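Local coordinates for protein MGS-M5 (Unidentified, PDB 4Q3N) that probably interconverts L-lactate and pyruvate with an NAD cofactor, as an L-lactate dehydrogenase built on a Rossmann fold and assembled from four chains, at residues Y171-E175 / I271-A275; V32-K38 / G64-C69; Y128-E133 / D310-Y314; N24-V28 / V239-A243. One frame throughout, in Å; residues are numbered along the deposited sequence.

Contact 1: Y171-E175 / I271-A275; sequences YILGE and IGLPA
Gly-174 and Gly-272 exchange two backbone hydrogen bonds, and the two are not alike. Gly-174 N gives its hydrogen to Gly-272 O over 3.0 Å; the N-H points at the oxygen almost without bend (174°) and meets a lone pair in the carbonyl plane. The return bond, from Gly-272 N to Gly-174 O, is as short at 3.0 Å but bent to 140°, with the donor 45° above that carbonyl plane. At the backbone angles of Gly-174 a CB would be jammed against the carbonyl O of Leu-173, and a CB on Gly-272 would run into Gly-174 O, so both positions suit glycine. Past the bridge the contact turns apolar. Pro-274 CB lies over one face of the Tyr-171 ring, 4.1 Å from its centroid, a CH-pi contact displaced toward the rim, while Leu-173 CD2 reaches Pro-274 CD at 3.7 Å. The neighbouring polar groups are met elsewhere: Ile-172 N and O by the hydroxyls of Thr-150 and Thr-146, Glu-175 N by Ser-301 OG, and Glu-175 OE1 by Ser-179 OG. A single antiparallel hydrogen-bonded bridge thus ties the residue just past strand 168-173 to strand 270-278 within the C-terminal alpha/beta domain of the lactate/malate dehydrogenase fold.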
loop_
_atom_site.group_PDB
_atom_site.type_symbol
_atom_site.label_atom_id
_atom_site.label_comp_id
_atom_site.label_asym_id
_atom_site.label_seq_id
_atom_site.Cartn_x
_atom_site.Cartn_y
_atom_site.Cartn_z
ATOM N N TYR A 171 -14.479 -2.730 -22.189
ATOM C CA TYR A 171 -14.806 -4.082 -21.721
ATOM C C TYR A 171 -14.705 -5.084 -22.860
ATOM O O TYR A 171 -15.033 -4.765 -24.026
ATOM C CB TYR A 171 -16.229 -4.187 -21.154
ATOM C CG TYR A 171 -16.560 -3.258 -19.980
ATOM C CD1 TYR A 171 -15.753 -3.190 -18.845
ATOM C CD2 TYR A 171 -17.674 -2.449 -20.028
ATOM C CE1 TYR A 171 -16.060 -2.317 -17.786
ATOM C CE2 TYR A 171 -18.003 -1.570 -18.975
ATOM C CZ TYR A 171 -17.190 -1.521 -17.859
ATOM O OH TYR A 171 -17.521 -0.649 -16.856
ATOM N N ILE A 172 -14.283 -6.288 -22.505
ATOM C CA ILE A 172 -14.589 -7.484 -23.275
ATOM C C ILE A 172 -15.827 -8.106 -22.662
ATOM O O ILE A 172 -15.882 -8.234 -21.429
ATOM C CB ILE A 172 -13.442 -8.500 -23.226
ATOM C CG1 ILE A 172 -12.176 -7.850 -23.772
ATOM C CG2 ILE A 172 -13.838 -9.831 -23.990
ATOM C CD1 ILE A 172 -12.178 -7.687 -25.371
ATOM N N LEU A 173 -16.815 -8.438 -23.498
ATOM C CA LEU A 173 -18.064 -9.036 -23.050
ATOM C C LEU A 173 -18.266 -10.419 -23.633
ATOM O O LEU A 173 -17.654 -10.793 -24.665
ATOM C CB LEU A 173 -19.285 -8.180 -23.443
ATOM C CG LEU A 173 -19.150 -6.727 -22.900
ATOM C CD1 LEU A 173 -20.326 -5.904 -23.371
ATOM C CD2 LEU A 173 -19.074 -6.743 -21.398
ATOM N N GLY A 174 -19.229 -11.129 -23.045
ATOM C CA GLY A 174 -19.653 -12.403 -23.628
ATOM C C GLY A 174 -18.950 -13.592 -23.000
ATOM O O GLY A 174 -18.519 -13.553 -21.826
ATOM N N GLU A 175 -18.849 -14.674 -23.779
ATOM C CA GLU A 175 -18.186 -15.892 -23.330
ATOM C C GLU A 175 -16.704 -15.616 -23.114
ATOM O O GLU A 175 -16.082 -14.984 -23.947
ATOM C CB GLU A 175 -18.371 -16.978 -24.385
ATOM C CG GLU A 175 -17.602 -18.237 -24.096
ATOM C CD GLU A 175 -17.474 -19.134 -25.341
ATOM O OE1 GLU A 175 -17.439 -18.623 -26.488
ATOM O OE2 GLU A 175 -17.435 -20.367 -25.157
ATOM N N ILE A 271 -22.810 -15.197 -18.100
ATOM C CA ILE A 271 -22.066 -14.636 -19.226
ATOM C C ILE A 271 -21.342 -13.357 -18.781
ATOM O O ILE A 271 -21.733 -12.746 -17.795
ATOM C CB ILE A 271 -23.051 -14.378 -20.416
ATOM C CG1 ILE A 271 -22.321 -14.099 -21.732
ATOM C CG2 ILE A 271 -24.087 -13.318 -20.025
ATOM C CD1 ILE A 271 -23.322 -14.078 -22.935
ATOM N N GLY A 272 -20.249 -13.009 -19.453
ATOM C CA GLY A 272 -19.395 -11.898 -19.027
ATOM C C GLY A 272 -20.079 -10.553 -19.304
ATOM O O GLY A 272 -20.326 -10.183 -20.468
ATOM N N LEU A 273 -20.448 -9.858 -18.228
ATOM C CA LEU A 273 -21.113 -8.552 -18.303
ATOM C C LEU A 273 -20.562 -7.670 -17.190
ATOM O O LEU A 273 -20.152 -8.171 -16.148
ATOM C CB LEU A 273 -22.649 -8.693 -18.159
ATOM C CG LEU A 273 -23.323 -9.562 -19.242
ATOM C CD1 LEU A 273 -24.779 -9.886 -18.800
ATOM C CD2 LEU A 273 -23.290 -8.870 -20.655
ATOM N N PRO A 274 -20.575 -6.343 -17.395
ATOM C CA PRO A 274 -20.127 -5.462 -16.306
ATOM C C PRO A 274 -21.128 -5.521 -15.138
ATOM O O PRO A 274 -22.334 -5.468 -15.339
ATOM C CB PRO A 274 -20.093 -4.075 -16.958
ATOM C CG PRO A 274 -21.113 -4.134 -18.069
ATOM C CD PRO A 274 -21.114 -5.601 -18.553
ATOM N N ALA A 275 -20.627 -5.639 -13.926
ATOM C CA ALA A 275 -21.521 -5.753 -12.790
ATOM C C ALA A 275 -20.955 -4.992 -11.602
ATOM O O ALA A 275 -19.742 -4.825 -11.478
ATOM C CB ALA A 275 -21.759 -7.272 -12.430
#

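Contact 2: V32-K38 / G64-C69; sequences VLLDIDK and GDYKDC
Leu-34 sets its two methyls on different parts of the 64-69 turn. CD2 sits over one face of the Tyr-66 ring, 3.9 Å from the centroid and 21° off the normal, a CH-pi contact shifted toward Tyr-66 CD1 and CE1. Leu-34 CD1 meets the backbone of Gly-64 instead, 3.4 Å from its C. Beside it, Val-32 CG1, anti to the backbone N (chi1 179°), rests 3.6 Å from Gly-64 N; a CB on Gly-64 would collide with this methyl and with Asp-68 OD2. With only an alanine at Leu-34, a gap is likely to open against Gly-64, and this face of the Tyr-66 ring would lose its methyl neighbour.

One direct backbone bond joins the segments: Gly-64 N donates to Leu-33 O at 2.8 Å. Two residues past Leu-33, Asp-35 N donates to a water oxygen 3.1 Å away, and that water in turn donates to Gly-64 O at 2.8 Å. Farther out, Lys-38, bent at chi2 and chi4, brings NZ to Asp-65 OD1 at 3.2 Å, a salt bridge whose hydrogen bond is weak. In the next shell Asp-68 OD2 takes the N-H of Asp-65 on its anti lone pair at 2.8 Å, pinning the start of the 3-10 turn; its other oxygen pairs with Lys-62.

The contact lies at one edge of the parallel Rossmann sheet, where strand 60-63 is outermost and strand 30-34 is next to it. Val-7 of strand 5-9 backs Leu-34 and Cys-69, Val-103 and Ile-107 of helix 89-109 pack on Tyr-66, and helix 38-49 lies against Leu-33.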
loop_
_atom_site.group_PDB
_atom_site.type_symbol
_atom_site.label_atom_id
_atom_site.label_comp_id
_atom_site.label_asym_id
_atom_site.label_seq_id
_atom_site.Cartn_x
_atom_site.Cartn_y
_atom_site.Cartn_z
ATOM N N VAL A 32 -7.482 -20.052 3.504
ATOM C CA VAL A 32 -7.449 -21.499 3.728
ATOM C C VAL A 32 -7.323 -22.154 2.358
ATOM O O VAL A 32 -8.051 -21.790 1.432
ATOM C CB VAL A 32 -8.685 -22.014 4.445
ATOM C CG1 VAL A 32 -8.591 -23.547 4.625
ATOM C CG2 VAL A 32 -8.882 -21.310 5.840
ATOM N N LEU A 33 -6.379 -23.081 2.229
ATOM C CA LEU A 33 -6.111 -23.756 0.970
ATOM C C LEU A 33 -6.651 -25.182 1.029
ATOM O O LEU A 33 -6.335 -25.935 1.980
ATOM C CB LEU A 33 -4.602 -23.802 0.688
ATOM C CG LEU A 33 -3.910 -22.418 0.764
ATOM C CD1 LEU A 33 -2.424 -22.638 0.492
ATOM C CD2 LEU A 33 -4.485 -21.412 -0.274
ATOM N N LEU A 34 -7.467 -25.548 0.042
ATOM C CA LEU A 34 -8.026 -26.907 -0.047
ATOM C C LEU A 34 -7.557 -27.576 -1.325
ATOM O O LEU A 34 -7.571 -26.965 -2.386
ATOM C CB LEU A 34 -9.557 -26.883 -0.052
ATOM C CG LEU A 34 -10.306 -27.079 1.261
ATOM C CD1 LEU A 34 -9.828 -26.046 2.269
ATOM C CD2 LEU A 34 -11.840 -26.965 1.021
ATOM N N ASP A 35 -7.180 -28.832 -1.240
ATOM C CA ASP A 35 -6.824 -29.559 -2.440
ATOM C C ASP A 35 -7.088 -31.018 -2.184
ATOM O O ASP A 35 -6.926 -31.481 -1.059
ATOM C CB ASP A 35 -5.350 -29.348 -2.804
ATOM C CG ASP A 35 -5.041 -29.772 -4.223
ATOM O OD1 ASP A 35 -4.824 -30.976 -4.452
ATOM O OD2 ASP A 35 -5.018 -28.923 -5.115
ATOM N N ILE A 36 -7.483 -31.755 -3.208
ATOM C CA ILE A 36 -7.677 -33.197 -3.018
ATOM C C ILE A 36 -6.352 -33.830 -2.575
ATOM O O ILE A 36 -6.328 -34.842 -1.898
ATOM C CB ILE A 36 -8.230 -33.844 -4.300
ATOM C CG1 ILE A 36 -8.373 -35.342 -4.098
ATOM C CG2 ILE A 36 -7.354 -33.529 -5.481
ATOM C CD1 ILE A 36 -9.220 -35.712 -2.858
ATOM N N ASP A 37 -5.228 -33.218 -2.916
ATOM C CA ASP A 37 -3.922 -33.728 -2.459
ATOM C C ASP A 37 -3.594 -32.906 -1.207
ATOM O O ASP A 37 -3.115 -31.762 -1.309
ATOM C CB ASP A 37 -2.859 -33.573 -3.569
ATOM C CG ASP A 37 -1.449 -33.984 -3.131
ATOM O OD1 ASP A 37 -1.220 -34.288 -1.947
ATOM O OD2 ASP A 37 -0.550 -34.006 -4.000
ATOM N N LYS A 38 -3.891 -33.451 -0.029
ATOM C CA LYS A 38 -3.770 -32.648 1.199
ATOM C C LYS A 38 -2.318 -32.233 1.470
ATOM O O LYS A 38 -2.092 -31.127 1.908
ATOM C CB LYS A 38 -4.312 -33.409 2.418
ATOM C CG LYS A 38 -4.188 -32.674 3.798
ATOM C CD LYS A 38 -4.777 -31.242 3.869
ATOM C CE LYS A 38 -4.799 -30.691 5.335
ATOM N NZ LYS A 38 -5.979 -31.155 6.137
ATOM N N GLY A 64 -6.674 -26.610 4.655
ATOM C CA GLY A 64 -7.789 -27.056 5.491
ATOM C C GLY A 64 -8.691 -28.049 4.794
ATOM O O GLY A 64 -8.261 -28.677 3.825
ATOM N N ASP A 65 -9.936 -28.153 5.265
ATOM C CA ASP A 65 -10.905 -29.134 4.780
ATOM C C ASP A 65 -12.185 -28.367 4.483
ATOM O O ASP A 65 -12.258 -27.197 4.759
ATOM C CB ASP A 65 -11.200 -30.227 5.823
ATOM C CG ASP A 65 -9.939 -30.817 6.439
ATOM O OD1 ASP A 65 -9.171 -31.487 5.709
ATOM O OD2 ASP A 65 -9.725 -30.625 7.664
ATOM N N TYR A 66 -13.225 -29.042 4.019
ATOM C CA TYR A 66 -14.429 -28.330 3.635
ATOM C C TYR A 66 -15.103 -27.663 4.831
ATOM O O TYR A 66 -15.711 -26.604 4.679
ATOM C CB TYR A 66 -15.403 -29.289 2.912
ATOM C CG TYR A 66 -15.008 -29.411 1.458
ATOM C CD1 TYR A 66 -15.182 -28.341 0.593
ATOM C CD2 TYR A 66 -14.409 -30.573 0.964
ATOM C CE1 TYR A 66 -14.802 -28.425 -0.732
ATOM C CE2 TYR A 66 -14.037 -30.678 -0.374
ATOM C CZ TYR A 66 -14.247 -29.598 -1.215
ATOM O OH TYR A 66 -13.870 -29.644 -2.525
ATOM N N LYS A 67 -14.975 -28.262 6.016
ATOM C CA LYS A 67 -15.550 -27.645 7.204
ATOM C C LYS A 67 -15.002 -26.237 7.459
ATOM O O LYS A 67 -15.687 -25.408 8.071
ATOM C CB LYS A 67 -15.356 -28.539 8.439
ATOM C CG LYS A 67 -13.916 -28.703 8.923
ATOM C CD LYS A 67 -13.871 -29.606 10.180
ATOM C CE LYS A 67 -12.435 -29.857 10.670
ATOM N NZ LYS A 67 -11.695 -28.590 10.994
ATOM N N ASP A 68 -13.794 -25.938 6.996
ATOM C CA ASP A 68 -13.306 -24.550 7.129
ATOM C C ASP A 68 -14.058 -23.514 6.315
ATOM O O ASP A 68 -13.833 -22.321 6.498
ATOM C CB ASP A 68 -11.817 -24.464 6.754
ATOM C CG ASP A 68 -10.969 -25.240 7.719
ATOM O OD1 ASP A 68 -11.019 -24.923 8.933
ATOM O OD2 ASP A 68 -10.335 -26.225 7.284
ATOM N N CYS A 69 -14.948 -23.953 5.430
ATOM C CA CYS A 69 -15.729 -23.032 4.624
ATOM C C CYS A 69 -16.829 -22.384 5.438
ATOM O O CYS A 69 -17.432 -21.406 4.996
ATOM C CB CYS A 69 -16.361 -23.742 3.419
ATOM S SG CYS A 69 -15.129 -24.213 2.186
HETATM O O HOH W 1 -6.671 -29.627 1.711
#

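Contact 3: Y128-E133 / D310-Y314; sequences YVAWKE and DDMSY
Tyr-314 OH, at the tip of the last residue of the chain, donates to Glu-133 OE2 over 2.8 Å. The carboxylate receives it on the anti side of OE2, 24° out of its own plane. OE2 comes in at the ring's edge, near its plane, with the carboxylate turned almost perpendicular to the ring (88°). A bend at chi2 turns the Glu-133 chain to bring OE2 there. Its second oxygen, OE1, forms a salt bridge with Lys-105, so the carboxylate is held from both ends and is likely to stay ionised.

One helical turn earlier, Val-129 packs against one face of the same ring. Its CG2 lies over the ring centre, 3.9 Å from the centroid and only 13° off the normal, a well-centred CH-pi contact. The other methyl, CG1, is anti to the backbone N and comes up beside the phenol oxygen, 3.5 Å from Tyr-314 OH. Val-129 CG2 also touches Met-312 CE at 4.0 Å, while Tyr-128 CE1 approaches Tyr-314 CB at 4.2 Å as the two tyrosine side chains run past each other in opposite directions.

The chain gets into this position by a Schellman motif: Ser-313, with positive phi, ends helix 292-311 and directs Tyr-314 toward helix 123-134. The terminal carboxylate is paired through OXT with Arg-306 of helix 292-311. Helix 89-109 borders the contact, with Leu-93 and Ala-97 against Met-312 and Lys-101 against Glu-133, and Leu-258 of strand 251-258 packs on Tyr-128; the C-terminal tail therefore lies against helices of the NAD-binding domain.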
loop_
_atom_site.group_PDB
_atom_site.type_symbol
_atom_site.label_atom_id
_atom_site.label_comp_id
_atom_site.label_asym_id
_atom_site.label_seq_id
_atom_site.Cartn_x
_atom_site.Cartn_y
_atom_site.Cartn_z
ATOM N N TYR A 128 -22.546 -21.232 -13.908
ATOM C CA TYR A 128 -23.968 -21.586 -13.919
ATOM C C TYR A 128 -24.169 -22.892 -13.133
ATOM O O TYR A 128 -25.133 -23.049 -12.348
ATOM C CB TYR A 128 -24.479 -21.734 -15.374
ATOM C CG TYR A 128 -25.974 -21.971 -15.514
ATOM C CD1 TYR A 128 -26.503 -23.247 -15.426
ATOM C CD2 TYR A 128 -26.846 -20.910 -15.746
ATOM C CE1 TYR A 128 -27.872 -23.474 -15.542
ATOM C CE2 TYR A 128 -28.200 -21.118 -15.879
ATOM C CZ TYR A 128 -28.709 -22.407 -15.772
ATOM O OH TYR A 128 -30.056 -22.612 -15.904
ATOM N N VAL A 129 -23.282 -23.853 -13.383
ATOM C CA VAL A 129 -23.388 -25.140 -12.704
ATOM C C VAL A 129 -23.273 -24.927 -11.199
ATOM O O VAL A 129 -24.087 -25.431 -10.430
ATOM C CB VAL A 129 -22.331 -26.133 -13.191
ATOM C CG1 VAL A 129 -22.272 -27.389 -12.263
ATOM C CG2 VAL A 129 -22.689 -26.557 -14.653
ATOM N N ALA A 130 -22.272 -24.161 -10.785
ATOM C CA ALA A 130 -22.071 -23.903 -9.364
ATOM C C ALA A 130 -23.302 -23.195 -8.795
ATOM O O ALA A 130 -23.754 -23.496 -7.690
ATOM C CB ALA A 130 -20.808 -23.063 -9.144
ATOM N N TRP A 131 -23.869 -22.281 -9.570
ATOM C CA TRP A 131 -25.047 -21.562 -9.091
ATOM C C TRP A 131 -26.193 -22.546 -8.806
ATOM O O TRP A 131 -26.760 -22.581 -7.695
ATOM C CB TRP A 131 -25.482 -20.472 -10.092
ATOM C CG TRP A 131 -26.872 -19.962 -9.792
ATOM C CD1 TRP A 131 -27.326 -19.480 -8.585
ATOM C CD2 TRP A 131 -27.989 -19.901 -10.692
ATOM N NE1 TRP A 131 -28.652 -19.126 -8.688
ATOM C CE2 TRP A 131 -29.090 -19.391 -9.959
ATOM C CE3 TRP A 131 -28.171 -20.226 -12.042
ATOM C CZ2 TRP A 131 -30.361 -19.215 -10.532
ATOM C CZ3 TRP A 131 -29.417 -20.045 -12.607
ATOM C CH2 TRP A 131 -30.508 -19.543 -11.851
ATOM N N LYS A 132 -26.511 -23.376 -9.799
ATOM C CA LYS A 132 -27.588 -24.345 -9.663
ATOM C C LYS A 132 -27.333 -25.343 -8.545
ATOM O O LYS A 132 -28.233 -25.685 -7.818
ATOM C CB LYS A 132 -27.804 -25.096 -10.984
ATOM C CG LYS A 132 -28.291 -24.199 -12.096
ATOM C CD LYS A 132 -29.527 -23.447 -11.632
ATOM C CE LYS A 132 -30.780 -24.002 -12.249
ATOM N NZ LYS A 132 -30.986 -23.411 -13.594
ATOM N N GLU A 133 -26.106 -25.825 -8.406
ATOM C CA GLU A 133 -25.893 -26.890 -7.428
ATOM C C GLU A 133 -25.805 -26.311 -6.018
ATOM O O GLU A 133 -25.963 -27.027 -5.032
ATOM C CB GLU A 133 -24.635 -27.679 -7.762
ATOM C CG GLU A 133 -24.684 -28.378 -9.145
ATOM C CD GLU A 133 -25.716 -29.515 -9.174
ATOM O OE1 GLU A 133 -26.120 -29.975 -8.089
ATOM O OE2 GLU A 133 -26.127 -29.939 -10.269
ATOM N N ASP A 310 -27.493 -26.919 -22.277
ATOM C CA ASP A 310 -28.479 -27.900 -22.702
ATOM C C ASP A 310 -27.848 -29.292 -22.872
ATOM O O ASP A 310 -28.390 -30.318 -22.443
ATOM C CB ASP A 310 -29.136 -27.475 -24.036
ATOM C CG ASP A 310 -30.083 -26.282 -23.898
ATOM O OD1 ASP A 310 -30.440 -25.913 -22.755
ATOM O OD2 ASP A 310 -30.490 -25.727 -24.945
ATOM N N ASP A 311 -26.708 -29.300 -23.540
ATOM C CA ASP A 311 -26.002 -30.521 -23.832
ATOM C C ASP A 311 -25.509 -31.185 -22.563
ATOM O O ASP A 311 -25.258 -32.378 -22.566
ATOM C CB ASP A 311 -24.831 -30.245 -24.773
ATOM C CG ASP A 311 -25.287 -29.987 -26.195
ATOM O OD1 ASP A 311 -26.463 -30.292 -26.523
ATOM O OD2 ASP A 311 -24.460 -29.494 -26.990
ATOM N N MET A 312 -25.375 -30.426 -21.478
ATOM C CA MET A 312 -24.960 -31.008 -20.198
ATOM C C MET A 312 -26.178 -31.364 -19.343
ATOM O O MET A 312 -26.043 -31.689 -18.172
ATOM C CB MET A 312 -24.059 -30.047 -19.430
ATOM C CG MET A 312 -22.790 -29.696 -20.160
ATOM S SD MET A 312 -22.104 -28.113 -19.659
ATOM C CE MET A 312 -21.577 -28.523 -17.995
ATOM N N SER A 313 -27.347 -31.294 -19.969
ATOM C CA SER A 313 -28.682 -31.351 -19.344
ATOM C C SER A 313 -28.784 -30.476 -18.094
ATOM O O SER A 313 -29.262 -30.906 -17.054
ATOM C CB SER A 313 -29.101 -32.796 -19.030
ATOM O OG SER A 313 -28.105 -33.484 -18.307
ATOM N N TYR A 314 -28.326 -29.235 -18.225
ATOM C CA TYR A 314 -28.630 -28.201 -17.258
ATOM C C TYR A 314 -29.697 -27.317 -17.869
ATOM O O TYR A 314 -29.937 -26.219 -17.365
ATOM C CB TYR A 314 -27.387 -27.391 -16.881
ATOM C CG TYR A 314 -26.645 -28.037 -15.754
ATOM C CD1 TYR A 314 -25.693 -29.015 -16.005
ATOM C CD2 TYR A 314 -26.945 -27.728 -14.431
ATOM C CE1 TYR A 314 -25.018 -29.645 -14.975
ATOM C CE2 TYR A 314 -26.263 -28.337 -13.383
ATOM C CZ TYR A 314 -25.298 -29.299 -13.664
ATOM O OH TYR A 314 -24.624 -29.935 -12.656
ATOM O OXT TYR A 314 -30.320 -27.725 -18.873
#

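Contact 4: N24-V28 / V239-A243; sequences NQGTV and VRITA
Val-239 presents its CG1 methyl to both Gln-25 and Thr-27, and the glutamine side chain can be followed out to it. Gln-25 CB carries CG anti to the carbonyl carbon (chi1 -67°), and from CG the chain runs extended, coming at the valine from the opposite direction. The first atom to reach residues 239-243 is CD, 3.7 Å from Val-239 CG1. The amide then lies against that methyl with both of its ends, OE1 and NE2 each standing 3.6 Å from Val-239 CG1. Against a methyl the contact can only be van der Waals; NE2 spends its hydrogen bond on Asn-24 OD1 of the third subunit. Cut back to an alanine, Gln-25 would probably bare one side of the Val-239 methyl and leave that asparagine oxygen without this donor.

Thr-27 divides its branches. OG1 lies 3.5 Å from Val-239 CG1, while CG2 points to the next turn of the helix and meets Thr-242 CG2 at 4.0 Å. Val-28 CG1 adds a looser touch on the same Thr-242 methyl at 4.4 Å. No hydrogen bond crosses between the segments; Thr-242 OG1 is engaged by Leu-238 O and Tyr-18 OH.

Gly-26, with positive phi, is the C-prime residue of a Schellman motif that ends helix 13-25 and leads Thr-27 onto helix 232-246. That helix also rests on helix 13-25 through Val-239, which touches Tyr-18, Ala-21 and Met-22, and Val-6 of strand 5-9 lies behind Val-28 and Thr-242.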
loop_
_atom_site.group_PDB
_atom_site.type_symbol
_atom_site.label_atom_id
_atom_site.label_comp_id
_atom_site.label_asym_id
_atom_site.label_seq_id
_atom_site.Cartn_x
_atom_site.Cartn_y
_atom_site.Cartn_z
ATOM N N ASN A 24 0.826 -10.803 -1.182
ATOM C CA ASN A 24 1.647 -9.636 -1.463
ATOM C C ASN A 24 0.878 -8.304 -1.439
ATOM O O ASN A 24 1.480 -7.280 -1.233
ATOM C CB ASN A 24 2.304 -9.827 -2.806
ATOM C CG ASN A 24 3.513 -10.765 -2.687
ATOM O OD1 ASN A 24 4.581 -10.309 -2.275
ATOM N ND2 ASN A 24 3.333 -12.072 -2.976
ATOM N N GLN A 25 -0.425 -8.345 -1.743
ATOM C CA GLN A 25 -1.257 -7.152 -1.672
ATOM C C GLN A 25 -1.872 -6.985 -0.278
ATOM O O GLN A 25 -2.466 -5.961 -0.025
ATOM C CB GLN A 25 -2.383 -7.190 -2.739
ATOM C CG GLN A 25 -1.837 -7.106 -4.189
ATOM C CD GLN A 25 -2.949 -6.780 -5.173
ATOM O OE1 GLN A 25 -3.890 -6.031 -4.829
ATOM N NE2 GLN A 25 -2.887 -7.361 -6.399
ATOM N N GLY A 26 -1.773 -7.982 0.600
ATOM C CA GLY A 26 -2.507 -7.909 1.884
ATOM C C GLY A 26 -4.026 -7.764 1.733
ATOM O O GLY A 26 -4.678 -6.998 2.443
ATOM N N THR A 27 -4.628 -8.498 0.800
ATOM C CA THR A 27 -6.069 -8.366 0.504
ATOM C C THR A 27 -7.003 -8.736 1.629
ATOM O O THR A 27 -7.981 -8.017 1.921
ATOM C CB THR A 27 -6.430 -9.275 -0.709
ATOM O OG1 THR A 27 -5.499 -8.936 -1.729
ATOM C CG2 THR A 27 -7.867 -8.963 -1.185
ATOM N N VAL A 28 -6.688 -9.846 2.292
ATOM C CA VAL A 28 -7.538 -10.261 3.422
ATOM C C VAL A 28 -6.632 -10.751 4.536
ATOM O O VAL A 28 -5.454 -10.976 4.294
ATOM C CB VAL A 28 -8.529 -11.411 3.028
ATOM C CG1 VAL A 28 -9.466 -10.966 1.925
ATOM C CG2 VAL A 28 -7.723 -12.687 2.585
ATOM N N VAL A 239 -7.843 -11.360 -7.528
ATOM C CA VAL A 239 -7.588 -10.454 -6.396
ATOM C C VAL A 239 -8.486 -9.230 -6.484
ATOM O O VAL A 239 -9.108 -8.790 -5.486
ATOM C CB VAL A 239 -6.114 -10.018 -6.343
ATOM C CG1 VAL A 239 -5.965 -8.889 -5.244
ATOM C CG2 VAL A 239 -5.277 -11.249 -6.016
ATOM N N ARG A 240 -8.596 -8.680 -7.687
ATOM C CA ARG A 240 -9.358 -7.441 -7.834
ATOM C C ARG A 240 -10.814 -7.661 -7.546
ATOM O O ARG A 240 -11.475 -6.801 -6.930
ATOM C CB ARG A 240 -9.212 -6.870 -9.242
ATOM C CG ARG A 240 -9.743 -5.420 -9.364
ATOM C CD ARG A 240 -8.870 -4.446 -8.440
ATOM N NE ARG A 240 -9.477 -3.128 -8.257
ATOM C CZ ARG A 240 -10.492 -2.843 -7.440
ATOM N NH1 ARG A 240 -11.115 -3.801 -6.755
ATOM N NH2 ARG A 240 -10.919 -1.584 -7.343
ATOM N N ILE A 241 -11.340 -8.801 -7.998
ATOM C CA ILE A 241 -12.743 -9.147 -7.706
ATOM C C ILE A 241 -12.921 -9.300 -6.198
ATOM O O ILE A 241 -13.853 -8.764 -5.605
ATOM C CB ILE A 241 -13.173 -10.435 -8.433
ATOM C CG1 ILE A 241 -13.204 -10.176 -9.966
ATOM C CG2 ILE A 241 -14.531 -10.907 -7.927
ATOM C CD1 ILE A 241 -13.133 -11.498 -10.853
ATOM N N THR A 242 -11.980 -9.996 -5.576
ATOM C CA THR A 242 -12.015 -10.209 -4.125
ATOM C C THR A 242 -12.006 -8.867 -3.364
ATOM O O THR A 242 -12.721 -8.675 -2.365
ATOM C CB THR A 242 -10.815 -11.081 -3.698
ATOM O OG1 THR A 242 -10.889 -12.339 -4.429
ATOM C CG2 THR A 242 -10.857 -11.353 -2.186
ATOM N N ALA A 243 -11.158 -7.960 -3.809
ATOM C CA ALA A 243 -11.000 -6.661 -3.109
ATOM C C ALA A 243 -12.259 -5.834 -3.236
ATOM O O ALA A 243 -12.687 -5.183 -2.283
ATOM C CB ALA A 243 -9.787 -5.892 -3.685
#

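How the contacts relate
Contact 4 opens first along the chain, and contact 2 is nested within its loop, their first segments adjoining where helix 13-25 is followed by strand 30-34. Contact 3 opens before contact 1 and encloses it, while its loop crosses that of contact 4. Contact 2 stays within the NAD-binding domain and contact 1 within the C-terminal domain, on opposite sides of the chain's centre with their own centres about 30 Å apart. Contacts 3 and 4 each join the two domains, with centres about 29 Å apart, again across the chain's centre. These two contacts thus join the domains at well-separated places, and contacts 1 and 4 also border other subunits, the second and the third.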